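Local coordinates for protein methylxanthine N3-demethylase NdmB (Pseudomonas putida, PDB 6ICL) that removes the N3-methyl group of theobromine, and of 3-methylxanthine, caffeine and theophylline, as a Rieske-type oxygenase using NADH and O2, at residues K65-S73 / V94-L103; W110-C118 / P131-D139. One frame throughout, in Å; residues are numbered along the deposited sequence.

How the contacts relate
Both contacts lie in the Rieske domain, with centres 11 Å apart, and follow one another in series along the chain. Contact 1 sets the end of strand 64-71, from the larger sheet, against the hairpin 94-103; contact 2 sets the turn after strand 111-112 against the chain running into strand 137-143. Strands 100-104 and 111-112 are neighbours in the smaller four-stranded sheet, and Tyr-112 N lies 2.9 Å from Leu-103 O in a probable hydrogen bond. A second link joins Asn-72 ND2 to Glu-114 OE1 at 2.9 Å. Contact 2 borders the [2Fe-2S] cluster through Trp-110, whereas contact 1 is farther off, its Leu-103 side chain about 10 Å from the cluster.

Contact 1 of 2, residues K65-S73 / V94-L103; sequences KLVLARLNS and VCSNAGKDYL
The amide of Asn-72 and the carboxylate of Asp-101 lie nearly parallel, their planes 10° apart, and the two side chains slide past each other in opposite directions. Each accepts from the other residue's backbone: Asn-72 N reaches Asp-101 OD2 at 2.7 Å on the anti side of the carboxylate, and Asp-101 N reaches Asn-72 OD1 at 2.9 Å, tilted somewhat from the carbonyl plane. This reciprocal pair joins the two sheets of the Rieske domain, where the turn after strand 64-71 meets a β-hairpin, 94-103, closed by a type I' turn from Asn-97 to Lys-100. Over one face of the Tyr-102 ring, toward its rim, sits a water that accepts from Asn-72 ND2 and donates to Asp-101 O; Asn-97 O lies at the ring's edge, in plane. Beyond the polar end the interface is apolar. Leu-71 has CG anti to its carbonyl carbon (chi1 -57°), which swings CD2 against the hairpin backbone at Tyr-102 C, 3.6 Å away, and beside Val-94 CG1. Ala-69 CB packs on Val-94 CG2 at 3.8 Å. Strands 65-71 and 100-103 run antiparallel, at 166°, but their axes approach no closer than 6.8 Å, a spacing filled by side chains. Farthest from the turn, Val-67 and Leu-103 meet tip to tip, CG1 to CD2 at 4.0 Å.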
# COMPACT_ATOMS: atom_id res chain seq x y z
N LYS A 65 25.86 -12.29 10.54
CA LYS A 65 25.63 -12.11 9.12
C LYS A 65 26.72 -12.86 8.35
O LYS A 65 27.91 -12.58 8.51
CB LYS A 65 25.63 -10.62 8.78
CG LYS A 65 24.75 -9.81 9.75
CD LYS A 65 24.12 -8.56 9.14
CE LYS A 65 25.12 -7.64 8.46
NZ LYS A 65 24.54 -6.26 8.28
N LEU A 66 26.30 -13.82 7.54
CA LEU A 66 27.17 -14.70 6.78
C LEU A 66 26.93 -14.48 5.30
O LEU A 66 25.81 -14.14 4.89
CB LEU A 66 26.90 -16.20 7.08
CG LEU A 66 26.86 -16.67 8.56
CD1 LEU A 66 26.62 -18.18 8.62
CD2 LEU A 66 28.14 -16.32 9.28
N VAL A 67 27.95 -14.73 4.49
CA VAL A 67 27.80 -14.79 3.04
C VAL A 67 28.04 -16.22 2.59
O VAL A 67 28.97 -16.89 3.07
CB VAL A 67 28.75 -13.80 2.33
CG1 VAL A 67 30.21 -14.00 2.78
CG2 VAL A 67 28.61 -13.93 0.81
N LEU A 68 27.17 -16.71 1.71
CA LEU A 68 27.34 -17.99 1.04
C LEU A 68 27.73 -17.72 -0.41
O LEU A 68 27.15 -16.85 -1.06
CB LEU A 68 26.04 -18.81 1.08
CG LEU A 68 25.44 -19.07 2.47
CD1 LEU A 68 24.16 -19.88 2.36
CD2 LEU A 68 26.44 -19.78 3.39
N ALA A 69 28.70 -18.47 -0.91
CA ALA A 69 29.03 -18.40 -2.32
C ALA A 69 29.58 -19.75 -2.75
O ALA A 69 30.22 -20.46 -1.97
CB ALA A 69 30.05 -17.31 -2.62
N ARG A 70 29.33 -20.10 -4.01
CA ARG A 70 29.83 -21.35 -4.55
C ARG A 70 31.09 -21.03 -5.32
O ARG A 70 31.04 -20.33 -6.34
CB ARG A 70 28.80 -22.05 -5.44
CG ARG A 70 29.35 -23.35 -6.02
CD ARG A 70 28.28 -24.40 -6.10
NE ARG A 70 27.11 -23.88 -6.78
CZ ARG A 70 25.93 -24.49 -6.79
NH1 ARG A 70 25.77 -25.64 -6.17
NH2 ARG A 70 24.92 -23.93 -7.45
N LEU A 71 32.23 -21.51 -4.81
CA LEU A 71 33.54 -21.29 -5.38
C LEU A 71 34.12 -22.66 -5.74
O LEU A 71 34.26 -23.52 -4.87
CB LEU A 71 34.47 -20.56 -4.40
CG LEU A 71 34.03 -19.20 -3.83
CD1 LEU A 71 35.13 -18.61 -2.97
CD2 LEU A 71 33.65 -18.23 -4.94
N ASN A 72 34.41 -22.87 -7.03
CA ASN A 72 35.01 -24.12 -7.50
C ASN A 72 34.16 -25.31 -7.07
O ASN A 72 34.66 -26.27 -6.49
CB ASN A 72 36.44 -24.27 -7.00
CG ASN A 72 37.26 -23.01 -7.22
OD1 ASN A 72 37.38 -22.54 -8.35
ND2 ASN A 72 37.81 -22.45 -6.15
N SER A 73 32.86 -25.20 -7.31
CA SER A 73 31.86 -26.23 -7.06
C SER A 73 31.59 -26.51 -5.58
O SER A 73 30.82 -27.43 -5.27
CB SER A 73 32.23 -27.55 -7.74
OG SER A 73 32.40 -27.33 -9.12
N VAL A 94 30.61 -13.62 -7.47
CA VAL A 94 31.56 -14.70 -7.69
C VAL A 94 32.23 -14.46 -9.04
O VAL A 94 31.56 -14.31 -10.05
CB VAL A 94 30.87 -16.07 -7.66
CG1 VAL A 94 31.82 -17.15 -8.20
CG2 VAL A 94 30.41 -16.40 -6.25
N CYS A 95 33.56 -14.37 -9.03
CA CYS A 95 34.32 -14.16 -10.26
C CYS A 95 35.46 -15.18 -10.33
O CYS A 95 35.78 -15.85 -9.35
CB CYS A 95 34.87 -12.73 -10.31
SG CYS A 95 36.07 -12.44 -8.98
N SER A 96 36.07 -15.32 -11.50
CA SER A 96 37.11 -16.33 -11.67
C SER A 96 38.37 -15.71 -12.27
O SER A 96 38.30 -14.80 -13.10
CB SER A 96 36.66 -17.47 -12.57
OG SER A 96 36.53 -16.99 -13.89
N ASN A 97 39.51 -16.24 -11.85
CA ASN A 97 40.80 -15.86 -12.41
C ASN A 97 41.63 -17.13 -12.52
O ASN A 97 41.78 -17.87 -11.54
CB ASN A 97 41.49 -14.82 -11.53
CG ASN A 97 42.76 -14.28 -12.16
OD1 ASN A 97 42.81 -14.00 -13.36
ND2 ASN A 97 43.81 -14.15 -11.35
N ALA A 98 42.16 -17.39 -13.72
CA ALA A 98 43.03 -18.54 -13.95
C ALA A 98 42.38 -19.83 -13.45
O ALA A 98 42.96 -20.60 -12.71
CB ALA A 98 44.39 -18.33 -13.27
N GLY A 99 41.10 -20.00 -13.81
CA GLY A 99 40.32 -21.14 -13.41
C GLY A 99 39.99 -21.29 -11.94
O GLY A 99 39.44 -22.32 -11.56
N LYS A 100 40.32 -20.32 -11.08
CA LYS A 100 39.94 -20.38 -9.67
C LYS A 100 38.86 -19.33 -9.38
O LYS A 100 38.97 -18.18 -9.82
CB LYS A 100 41.13 -20.14 -8.74
CG LYS A 100 42.19 -21.23 -8.74
CD LYS A 100 41.71 -22.52 -8.08
CE LYS A 100 42.69 -23.66 -8.34
NZ LYS A 100 42.01 -24.98 -8.28
N ASP A 101 37.84 -19.73 -8.64
CA ASP A 101 36.76 -18.82 -8.26
C ASP A 101 37.10 -18.03 -7.01
O ASP A 101 37.77 -18.51 -6.09
CB ASP A 101 35.46 -19.59 -8.04
CG ASP A 101 34.98 -20.27 -9.29
OD1 ASP A 101 35.36 -19.80 -10.38
OD2 ASP A 101 34.22 -21.26 -9.18
N TYR A 102 36.58 -16.80 -6.96
CA TYR A 102 36.78 -15.92 -5.82
C TYR A 102 35.47 -15.19 -5.53
O TYR A 102 34.62 -15.00 -6.40
CB TYR A 102 37.91 -14.91 -6.07
CG TYR A 102 39.24 -15.58 -6.34
CD1 TYR A 102 40.07 -15.96 -5.29
CD2 TYR A 102 39.64 -15.89 -7.64
CE1 TYR A 102 41.28 -16.61 -5.53
CE2 TYR A 102 40.85 -16.55 -7.89
CZ TYR A 102 41.66 -16.90 -6.83
OH TYR A 102 42.85 -17.55 -7.07
N LEU A 103 35.35 -14.77 -4.29
CA LEU A 103 34.26 -13.91 -3.86
C LEU A 103 34.77 -12.48 -3.87
O LEU A 103 35.67 -12.11 -3.10
CB LEU A 103 33.76 -14.33 -2.48
CG LEU A 103 32.75 -13.41 -1.80
CD1 LEU A 103 31.45 -13.38 -2.58
CD2 LEU A 103 32.53 -13.98 -0.42
O HOH W 1 39.82 -20.07 -5.09

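Contact 2 of 2, residues W110-C118 / P131-D139. With FES (Fe2/s2 (inorganic) cluster), chain B.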
# COMPACT_ATOMS: atom_id res chain seq x y z
N TRP A 110 38.24 -6.44 -3.48
CA TRP A 110 39.10 -7.46 -2.89
C TRP A 110 38.48 -8.82 -3.15
O TRP A 110 37.25 -8.98 -3.16
CB TRP A 110 39.28 -7.22 -1.39
CG TRP A 110 40.10 -5.99 -1.03
CD1 TRP A 110 40.35 -4.92 -1.83
CD2 TRP A 110 40.76 -5.73 0.22
NE1 TRP A 110 41.13 -3.99 -1.15
CE2 TRP A 110 41.39 -4.47 0.11
CE3 TRP A 110 40.88 -6.44 1.42
CZ2 TRP A 110 42.14 -3.91 1.15
CZ3 TRP A 110 41.62 -5.87 2.46
CH2 TRP A 110 42.23 -4.62 2.32
N ARG A 111 39.33 -9.80 -3.42
CA ARG A 111 38.88 -11.14 -3.75
C ARG A 111 39.23 -12.08 -2.61
O ARG A 111 40.36 -12.05 -2.11
CB ARG A 111 39.51 -11.62 -5.06
CG ARG A 111 39.30 -10.67 -6.21
CD ARG A 111 39.26 -11.41 -7.54
NE ARG A 111 39.82 -10.61 -8.63
CZ ARG A 111 39.42 -10.70 -9.90
NH1 ARG A 111 38.45 -11.54 -10.25
NH2 ARG A 111 40.00 -9.93 -10.81
N TYR A 112 38.27 -12.91 -2.22
CA TYR A 112 38.46 -13.88 -1.16
C TYR A 112 38.35 -15.29 -1.72
O TYR A 112 37.52 -15.56 -2.61
CB TYR A 112 37.46 -13.65 -0.02
CG TYR A 112 37.68 -12.35 0.70
CD1 TYR A 112 38.51 -12.28 1.82
CD2 TYR A 112 37.07 -11.17 0.26
CE1 TYR A 112 38.73 -11.06 2.47
CE2 TYR A 112 37.28 -9.97 0.90
CZ TYR A 112 38.10 -9.92 2.01
OH TYR A 112 38.29 -8.71 2.63
N ASP A 113 39.19 -16.19 -1.21
CA ASP A 113 39.12 -17.60 -1.60
C ASP A 113 38.26 -18.35 -0.59
O ASP A 113 37.79 -17.78 0.39
CB ASP A 113 40.51 -18.22 -1.69
CG ASP A 113 41.27 -18.21 -0.36
OD1 ASP A 113 40.67 -18.14 0.74
OD2 ASP A 113 42.50 -18.27 -0.42
N GLU A 114 38.13 -19.67 -0.81
CA GLU A 114 37.27 -20.52 0.01
C GLU A 114 37.67 -20.55 1.48
O GLU A 114 36.85 -20.94 2.33
CB GLU A 114 37.28 -21.95 -0.54
CG GLU A 114 38.63 -22.42 -1.05
CD GLU A 114 38.75 -22.23 -2.55
OE1 GLU A 114 37.96 -22.88 -3.28
OE2 GLU A 114 39.60 -21.42 -2.99
N ALA A 115 38.90 -20.15 1.81
CA ALA A 115 39.35 -20.12 3.19
C ALA A 115 39.20 -18.76 3.82
O ALA A 115 39.60 -18.57 4.97
CB ALA A 115 40.82 -20.57 3.30
N GLY A 116 38.63 -17.78 3.10
CA GLY A 116 38.51 -16.44 3.63
C GLY A 116 39.76 -15.58 3.53
O GLY A 116 39.77 -14.48 4.08
N ALA A 117 40.81 -16.05 2.85
CA ALA A 117 42.02 -15.26 2.66
C ALA A 117 41.85 -14.37 1.44
O ALA A 117 41.37 -14.81 0.39
CB ALA A 117 43.24 -16.17 2.46
N CYS A 118 42.21 -13.10 1.58
CA CYS A 118 42.16 -12.20 0.45
C CYS A 118 43.33 -12.52 -0.47
O CYS A 118 44.48 -12.48 -0.04
CB CYS A 118 42.21 -10.75 0.92
SG CYS A 118 42.32 -9.65 -0.47
N PRO A 131 48.39 -10.43 6.21
CA PRO A 131 47.56 -11.48 6.83
C PRO A 131 46.30 -10.93 7.51
O PRO A 131 45.33 -11.68 7.69
CB PRO A 131 48.50 -12.13 7.85
CG PRO A 131 49.89 -11.72 7.43
CD PRO A 131 49.73 -10.36 6.81
N ARG A 132 46.31 -9.65 7.91
CA ARG A 132 45.13 -8.98 8.44
C ARG A 132 43.96 -9.00 7.46
O ARG A 132 42.80 -8.91 7.89
CB ARG A 132 45.51 -7.53 8.80
CG ARG A 132 45.15 -7.10 10.22
CD ARG A 132 46.00 -5.92 10.72
NE ARG A 132 45.52 -4.59 10.32
CZ ARG A 132 44.42 -3.99 10.78
NH1 ARG A 132 44.10 -2.77 10.35
NH2 ARG A 132 43.63 -4.59 11.66
N ALA A 133 44.23 -9.15 6.16
CA ALA A 133 43.21 -9.11 5.12
C ALA A 133 42.60 -10.50 4.96
O ALA A 133 42.94 -11.29 4.07
CB ALA A 133 43.80 -8.61 3.81
N LYS A 134 41.67 -10.80 5.85
CA LYS A 134 41.18 -12.16 5.96
C LYS A 134 39.87 -12.11 6.74
O LYS A 134 39.74 -11.32 7.68
CB LYS A 134 42.21 -13.06 6.65
CG LYS A 134 41.64 -14.21 7.46
CD LYS A 134 42.74 -15.17 7.91
CE LYS A 134 43.29 -15.97 6.72
NZ LYS A 134 42.20 -16.74 6.05
N ILE A 135 38.91 -12.91 6.31
CA ILE A 135 37.61 -13.00 6.96
C ILE A 135 37.44 -14.42 7.49
O ILE A 135 38.03 -15.37 6.97
CB ILE A 135 36.46 -12.64 5.99
CG1 ILE A 135 36.34 -13.70 4.90
CG2 ILE A 135 36.69 -11.27 5.34
CD1 ILE A 135 35.28 -13.38 3.89
N SER A 136 36.64 -14.55 8.55
CA SER A 136 36.32 -15.86 9.10
C SER A 136 35.58 -16.70 8.07
O SER A 136 34.64 -16.23 7.43
CB SER A 136 35.48 -15.72 10.36
OG SER A 136 36.08 -14.80 11.26
N SER A 137 36.01 -17.95 7.94
CA SER A 137 35.43 -18.93 7.04
C SER A 137 34.89 -20.05 7.90
O SER A 137 35.51 -20.38 8.92
CB SER A 137 36.50 -19.40 6.05
OG SER A 137 36.18 -20.61 5.39
N PHE A 138 33.74 -20.63 7.56
CA PHE A 138 33.09 -21.56 8.47
C PHE A 138 32.81 -22.89 7.80
O PHE A 138 32.67 -22.97 6.58
CB PHE A 138 31.75 -20.98 9.05
CG PHE A 138 31.91 -19.66 9.73
CD1 PHE A 138 32.52 -19.58 10.97
CD2 PHE A 138 31.47 -18.50 9.12
CE1 PHE A 138 32.68 -18.34 11.60
CE2 PHE A 138 31.64 -17.26 9.75
CZ PHE A 138 32.24 -17.18 10.99
N ASP A 139 32.72 -23.94 8.61
CA ASP A 139 32.21 -25.23 8.14
C ASP A 139 30.89 -25.05 7.39
O ASP A 139 29.98 -24.38 7.87
CB ASP A 139 31.97 -26.17 9.31
CG ASP A 139 33.25 -26.74 9.89
OD1 ASP A 139 34.34 -26.54 9.31
OD2 ASP A 139 33.15 -27.39 10.95
FE1 FES B . 36.92 -2.12 0.09
FE2 FES B . 35.64 -4.55 0.35
S1 FES B . 35.18 -2.68 1.42
S2 FES B . 37.25 -3.96 -1.03
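Tyr-112 and Ile-135 cross obliquely, the isoleucine lying over one face of the phenol ring. Ile-135 CD1 stands 4.3 Å from the ring centroid and 22° off its normal, a CH-pi contact, while CG2 touches Tyr-112 CE1 at 3.5 Å. Ile-135 chi1 of 68° wedges CG1 between backbone N and carbonyl carbon, which brings CD1 over the ring while CG2 reaches its far end. The hydroxyl of Tyr-112 is bonded to Ala-83 N in the cluster-binding loop; a phenylalanine here would probably keep the face contact but leave that amide without its acceptor. Trp-110 carries the contact to the cluster: sulfur S2 sits over one face of the indole, 3.3 Å from Trp-110 CD1, while Trp-110 CZ3 meets Ala-133 CB. Ala-133 CB also packs against Cys-118 CB.

Backbone bonds hold these side chains in register: Ile-135 N donates to Gly-116 O at 2.9 Å, nearly straight at 168°, and Cys-118 N to Ala-133 O. Gly-116 has positive phi, and a CB there would clash with Ile-135 O. Its type I turn is braced by Asp-113 OD1, which accepts from Ala-115 N and Ala-117 N on opposite faces of the carboxylate, the bond from Ala-115 N making an Asx turn. At the outer end Ser-137 OG donates to Glu-114 O at 3.1 Å. Together this forms one wall of a Rieske [2Fe-2S] site, whose Cys-82, His-84, Cys-105 and His-108 follow the paired Cys-X-His and Cys-X-X-His pattern of the family.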